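Local coordinates for putative oxidoreductase yhhX (Escherichia coli K-12, PDB 3F4L), which probably acts as an NAD(P)-dependent oxidoreductase of the Gfo/Idh/MocA family, perhaps on scyllo-inositol with NADP+, at residues A[91-96]-A[118-123]; A[8-13]-A[32-37]. All coordinates share one frame; numbering follows the deposited sequence.

Contact 1: A[91-96]-A[118-123]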
loop_
_atom_site.group_PDB
_atom_site.type_symbol
_atom_site.label_atom_id
_atom_site.label_comp_id
_atom_site.label_asym_id
_atom_site.label_seq_id
_atom_site.Cartn_x
_atom_site.Cartn_y
_atom_site.Cartn_z
ATOM N N ASN A 91 9.704 28.993 -27.523
ATOM C CA ASN A 91 9.855 27.800 -26.700
ATOM C C ASN A 91 8.602 27.826 -25.835
ATOM O O ASN A 91 8.094 28.904 -25.526
ATOM C CB ASN A 91 11.104 27.904 -25.833
ATOM C CG ASN A 91 12.366 27.816 -26.648
ATOM O OD1 ASN A 91 12.692 26.758 -27.190
ATOM N ND2 ASN A 91 13.078 28.932 -26.763
ATOM N N VAL A 92 8.103 26.658 -25.442
ATOM C CA VAL A 92 6.873 26.604 -24.663
ATOM C C VAL A 92 6.905 25.735 -23.401
ATOM O O VAL A 92 7.378 24.589 -23.425
ATOM C CB VAL A 92 5.698 26.112 -25.555
ATOM C CG1 VAL A 92 4.421 25.994 -24.741
ATOM C CG2 VAL A 92 5.487 27.074 -26.723
ATOM N N LEU A 93 6.383 26.298 -22.311
ATOM C CA LEU A 93 6.273 25.609 -21.024
ATOM C C LEU A 93 4.765 25.511 -20.773
ATOM O O LEU A 93 4.064 26.527 -20.740
ATOM C CB LEU A 93 6.968 26.413 -19.919
ATOM C CG LEU A 93 6.911 25.876 -18.475
ATOM C CD1 LEU A 93 7.584 24.504 -18.374
ATOM C CD2 LEU A 93 7.617 26.860 -17.550
ATOM N N VAL A 94 4.258 24.293 -20.608
ATOM C CA VAL A 94 2.826 24.103 -20.420
ATOM C C VAL A 94 2.413 23.521 -19.069
ATOM O O VAL A 94 2.957 22.515 -18.627
ATOM C CB VAL A 94 2.248 23.182 -21.515
ATOM C CG1 VAL A 94 0.727 23.251 -21.497
ATOM C CG2 VAL A 94 2.790 23.577 -22.884
ATOM N N GLU A 95 1.434 24.152 -18.430
ATOM C CA GLU A 95 0.931 23.672 -17.146
ATOM C C GLU A 95 0.069 22.426 -17.331
ATOM O O GLU A 95 -0.425 22.165 -18.426
ATOM C CB GLU A 95 0.105 24.753 -16.458
ATOM C CG GLU A 95 0.910 25.663 -15.565
ATOM C CD GLU A 95 0.029 26.438 -14.615
ATOM O OE1 GLU A 95 0.569 27.021 -13.648
ATOM O OE2 GLU A 95 -1.203 26.458 -14.837
ATOM N N LYS A 96 -0.107 21.662 -16.255
ATOM C CA LYS A 96 -0.916 20.441 -16.291
ATOM C C LYS A 96 -2.344 20.750 -16.745
ATOM O O LYS A 96 -2.946 21.717 -16.291
ATOM C CB LYS A 96 -0.946 19.794 -14.898
ATOM C CG LYS A 96 0.438 19.500 -14.310
ATOM C CD LYS A 96 1.197 20.770 -13.871
ATOM C CE LYS A 96 0.500 21.451 -12.686
ATOM N NZ LYS A 96 1.325 22.512 -12.034
ATOM N N THR A 118 11.911 24.040 -27.804
ATOM C CA THR A 118 11.618 23.202 -26.658
ATOM C C THR A 118 10.173 23.364 -26.185
ATOM O O THR A 118 9.716 24.475 -25.953
ATOM C CB THR A 118 12.519 23.563 -25.458
ATOM O OG1 THR A 118 13.889 23.300 -25.781
ATOM C CG2 THR A 118 12.111 22.752 -24.225
ATOM N N VAL A 119 9.453 22.258 -26.064
ATOM C CA VAL A 119 8.092 22.298 -25.530
ATOM C C VAL A 119 8.110 21.279 -24.390
ATOM O O VAL A 119 8.526 20.138 -24.575
ATOM C CB VAL A 119 7.018 21.925 -26.577
ATOM C CG1 VAL A 119 7.125 20.450 -26.974
ATOM C CG2 VAL A 119 5.648 22.224 -26.022
ATOM N N THR A 120 7.671 21.688 -23.209
ATOM C CA THR A 120 7.710 20.799 -22.053
ATOM C C THR A 120 6.650 21.126 -21.018
ATOM O O THR A 120 6.166 22.252 -20.950
ATOM C CB THR A 120 9.097 20.894 -21.361
ATOM O OG1 THR A 120 9.126 20.054 -20.202
ATOM C CG2 THR A 120 9.381 22.333 -20.922
ATOM N N PRO A 121 6.253 20.130 -20.211
ATOM C CA PRO A 121 5.247 20.376 -19.176
ATOM C C PRO A 121 5.955 21.020 -17.975
ATOM O O PRO A 121 7.185 21.047 -17.917
ATOM C CB PRO A 121 4.729 18.976 -18.862
ATOM C CG PRO A 121 5.965 18.131 -19.033
ATOM C CD PRO A 121 6.555 18.690 -20.323
ATOM N N TYR A 122 5.176 21.541 -17.033
ATOM C CA TYR A 122 5.697 22.186 -15.830
ATOM C C TYR A 122 5.603 21.162 -14.698
ATOM O O TYR A 122 4.556 21.025 -14.076
ATOM C CB TYR A 122 4.838 23.424 -15.504
ATOM C CG TYR A 122 5.236 24.229 -14.280
ATOM C CD1 TYR A 122 6.518 24.769 -14.149
ATOM C CD2 TYR A 122 4.313 24.492 -13.276
ATOM C CE1 TYR A 122 6.862 25.556 -13.048
ATOM C CE2 TYR A 122 4.648 25.274 -12.170
ATOM C CZ TYR A 122 5.919 25.799 -12.067
ATOM O OH TYR A 122 6.246 26.566 -10.981
ATOM N N GLN A 123 6.685 20.429 -14.452
ATOM C CA GLN A 123 6.689 19.424 -13.388
ATOM C C GLN A 123 7.496 19.955 -12.213
ATOM O O GLN A 123 8.562 19.446 -11.895
ATOM C CB GLN A 123 7.295 18.108 -13.895
ATOM C CG GLN A 123 6.535 17.497 -15.072
ATOM C CD GLN A 123 5.093 17.134 -14.729
ATOM O OE1 GLN A 123 4.687 17.183 -13.568
ATOM N NE2 GLN A 123 4.321 16.749 -15.740
#
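N91 reaches T118 where strands 91-94 and 119-121 come alongside each other, a beta-alpha-beta crossover of the Rossmann fold in which helix 102-115 connects two adjacent parallel strands. The CG of N91 sits beside its own backbone N (chi1 -70°), which carries OD1 across to the N-H of T118; the bond from T118 N to N91 OD1 is 2.9 Å and lies in the plane of the amide carbonyl. ND2 donates to K67 O, so one side chain bonds both to strand 66-71 and to the residue leading into strand 119-121. An alanine here would probably leave the T118 N-H without its acceptor and the start of the edge strand less firmly held, though the backbone pairing of N91 with K67 would remain.

V92 opens the ladder proper: its N donates to T118 O (2.8 Å) and its O accepts from T120 N. Its side chain lies beside that of V119, pointing the same way, with V92 CB 3.9 Å from V119 CG2, on the face covered by helix 78-87. L93 turns to the other face, where CD1 rests 3.8 Å from T120 CG2, and the side chain also touches Y302 and L305 of helix 300-311. V94 N donates to T120 O, and V94 O receives a weak bond from Y122 N. P121, lacking an N-H, falls where the backbone N faces away from 91-94, and the ladder loses no bond to it.

The E95 carboxylate is hydrogen-bonded elsewhere, OE1 to H18 NE2 and OE2 to S13 OG. K96, next in what reads as the family's Glu-Lys-Pro motif, doubles back through bends at chi2 (72°) and chi3 (66°), laying CD 3.4 Å from Y122 O and bringing NZ to the edge of the Y122 ring, near its plane and 3.8 Å from CD2.

Contact 2: A[8-13]-A[32-37]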
loop_
_atom_site.group_PDB
_atom_site.type_symbol
_atom_site.label_atom_id
_atom_site.label_comp_id
_atom_site.label_asym_id
_atom_site.label_seq_id
_atom_site.Cartn_x
_atom_site.Cartn_y
_atom_site.Cartn_z
ATOM N N ILE A 8 0.490 33.033 -20.931
ATOM C CA ILE A 8 -0.823 32.966 -21.545
ATOM C C ILE A 8 -1.687 32.513 -20.378
ATOM O O ILE A 8 -1.648 31.341 -19.980
ATOM C CB ILE A 8 -0.917 31.900 -22.648
ATOM C CG1 ILE A 8 0.159 32.133 -23.712
ATOM C CG2 ILE A 8 -2.304 31.938 -23.269
ATOM C CD1 ILE A 8 0.106 33.476 -24.346
ATOM N N GLY A 9 -2.445 33.446 -19.819
ATOM C CA GLY A 9 -3.296 33.135 -18.693
ATOM C C GLY A 9 -2.794 33.851 -17.456
ATOM O O GLY A 9 -1.590 33.893 -17.187
ATOM N N PHE A 10 -3.711 34.431 -16.695
ATOM C CA PHE A 10 -3.319 35.134 -15.485
ATOM C C PHE A 10 -4.232 34.746 -14.330
ATOM O O PHE A 10 -4.855 35.598 -13.708
ATOM C CB PHE A 10 -3.366 36.650 -15.713
ATOM C CG PHE A 10 -2.751 37.448 -14.596
ATOM C CD1 PHE A 10 -1.481 37.141 -14.127
ATOM C CD2 PHE A 10 -3.427 38.528 -14.036
ATOM C CE1 PHE A 10 -0.886 37.898 -13.118
ATOM C CE2 PHE A 10 -2.841 39.292 -13.028
ATOM C CZ PHE A 10 -1.564 38.971 -12.570
ATOM N N GLY A 11 -4.322 33.451 -14.064
ATOM C CA GLY A 11 -5.162 32.978 -12.980
ATOM C C GLY A 11 -4.338 32.724 -11.731
ATOM O O GLY A 11 -3.234 33.263 -11.576
ATOM N N LYS A 12 -4.871 31.896 -10.840
ATOM C CA LYS A 12 -4.180 31.576 -9.604
ATOM C C LYS A 12 -2.863 30.850 -9.817
ATOM O O LYS A 12 -1.876 31.149 -9.152
ATOM C CB LYS A 12 -5.086 30.747 -8.696
ATOM C CG LYS A 12 -6.079 31.590 -7.917
ATOM C CD LYS A 12 -5.338 32.475 -6.922
ATOM C CE LYS A 12 -6.291 33.244 -6.021
ATOM N NZ LYS A 12 -5.552 34.029 -4.991
ATOM N N SER A 13 -2.840 29.899 -10.741
ATOM C CA SER A 13 -1.609 29.166 -10.983
ATOM C C SER A 13 -0.479 30.127 -11.358
ATOM O O SER A 13 0.629 30.012 -10.858
ATOM C CB SER A 13 -1.801 28.143 -12.100
ATOM O OG SER A 13 -2.084 28.795 -13.321
ATOM N N ALA A 32 7.893 39.963 -20.025
ATOM C CA ALA A 32 7.543 41.037 -20.948
ATOM C C ALA A 32 6.052 41.228 -21.166
ATOM O O ALA A 32 5.585 42.358 -21.281
ATOM C CB ALA A 32 8.234 40.808 -22.285
ATOM N N HIS A 33 5.310 40.127 -21.225
ATOM C CA HIS A 33 3.874 40.199 -21.453
ATOM C C HIS A 33 3.117 39.143 -20.675
ATOM O O HIS A 33 3.634 38.074 -20.368
ATOM C CB HIS A 33 3.529 39.937 -22.917
ATOM C CG HIS A 33 4.315 40.749 -23.894
ATOM N ND1 HIS A 33 3.981 42.043 -24.227
ATOM C CD2 HIS A 33 5.407 40.438 -24.630
ATOM C CE1 HIS A 33 4.834 42.495 -25.129
ATOM N NE2 HIS A 33 5.709 41.540 -25.391
ATOM N N ILE A 34 1.866 39.460 -20.393
ATOM C CA ILE A 34 0.970 38.521 -19.760
ATOM C C ILE A 34 -0.353 38.721 -20.467
ATOM O O ILE A 34 -0.973 39.777 -20.366
ATOM C CB ILE A 34 0.813 38.752 -18.253
ATOM C CG1 ILE A 34 2.083 38.283 -17.526
ATOM C CG2 ILE A 34 -0.403 37.956 -17.736
ATOM C CD1 ILE A 34 1.965 38.314 -16.008
ATOM N N PHE A 35 -0.744 37.708 -21.234
ATOM C CA PHE A 35 -1.993 37.715 -21.969
ATOM C C PHE A 35 -3.097 37.159 -21.084
ATOM O O PHE A 35 -2.855 36.287 -20.251
ATOM C CB PHE A 35 -1.877 36.835 -23.217
ATOM C CG PHE A 35 -3.206 36.461 -23.828
ATOM C CD1 PHE A 35 -3.833 37.306 -24.739
ATOM C CD2 PHE A 35 -3.841 35.273 -23.471
ATOM C CE1 PHE A 35 -5.077 36.967 -25.282
ATOM C CE2 PHE A 35 -5.082 34.928 -24.007
ATOM C CZ PHE A 35 -5.700 35.776 -24.913
ATOM N N ARG A 36 -4.300 37.688 -21.262
ATOM C CA ARG A 36 -5.485 37.224 -20.549
ATOM C C ARG A 36 -6.689 37.688 -21.348
ATOM O O ARG A 36 -6.680 38.782 -21.913
ATOM C CB ARG A 36 -5.550 37.759 -19.109
ATOM C CG ARG A 36 -4.798 39.051 -18.844
ATOM C CD ARG A 36 -5.714 40.239 -18.694
ATOM N NE ARG A 36 -5.780 41.047 -19.904
ATOM C CZ ARG A 36 -5.671 42.371 -19.922
ATOM N NH1 ARG A 36 -5.487 43.045 -18.797
ATOM N NH2 ARG A 36 -5.746 43.026 -21.069
ATOM N N ARG A 37 -7.710 36.847 -21.412
ATOM C CA ARG A 37 -8.919 37.177 -22.163
ATOM C C ARG A 37 -9.608 38.408 -21.573
ATOM O O ARG A 37 -10.077 39.282 -22.304
ATOM C CB ARG A 37 -9.883 35.990 -22.148
ATOM C CG ARG A 37 -9.194 34.640 -22.000
ATOM C CD ARG A 37 -9.887 33.588 -22.836
ATOM N NE ARG A 37 -9.893 33.976 -24.242
ATOM C CZ ARG A 37 -10.393 33.235 -25.226
ATOM N NH1 ARG A 37 -10.933 32.052 -24.959
ATOM N NH2 ARG A 37 -10.350 33.681 -26.476
#
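G9 and F35 share the one hydrogen bond of this contact, from G9 N to F35 O at 2.9 Å, the donor standing 34° out of the carbonyl plane. It prolongs the parallel pairing of I8 with F35 just as strand 3-8 gives way to the turn before a helix, the strand-loop-helix opening of a Rossmann fold. On one side of this bond, I8 CG2 lies 3.7 Å from F35 CD2, the two side chains crossing at a slant. The other side belongs to F10 and I34: with CG anti to its backbone N (chi1 -170°), F10 brings its ring against I34, whose CG2 lies 3.8 Å from F10 CB and also approaches ring atom CD1. The aliphatic CB and CG of R36 complete this patch at the F10 CB.

The backbone at G9 calls for glycine: with phi at 113°, a CB would be jammed against the carbonyl O of I8. G11, farther along, is the N-cap of helix 12-22; the Gly-x-Gly spacing is consistent with a dinucleotide-binding loop. A salt bridge to E43 holds the far end of R36.

Farther out, Y48 meets the F10 ring edge-to-face, L19 of helix 12-22 touches both F10 and I34, and Y81 of helix 78-87 packs on I8 and F35 across the opposite face of the sheet.

From the N terminus, strand 3-8 runs into the glycine loop and helix 12-22, and the chain returns through strand 29-35 to close contact 2. Only after strands 52-54 and 66-71 have been laid down does contact 1 open, closing a second loop around helix 102-115; the two loops follow in series, neither enclosing nor crossing the other. Contact 2 ties two strands in one half of the parallel sheet, contact 1 the two at the end of the other half, and strand 66-71 lies between them. A probable hydrogen bond links the pair directly, S13 OG lying 2.9 Å from E95 OE2, so the first turn of helix 12-22 meets the C-terminal end of strand 91-94.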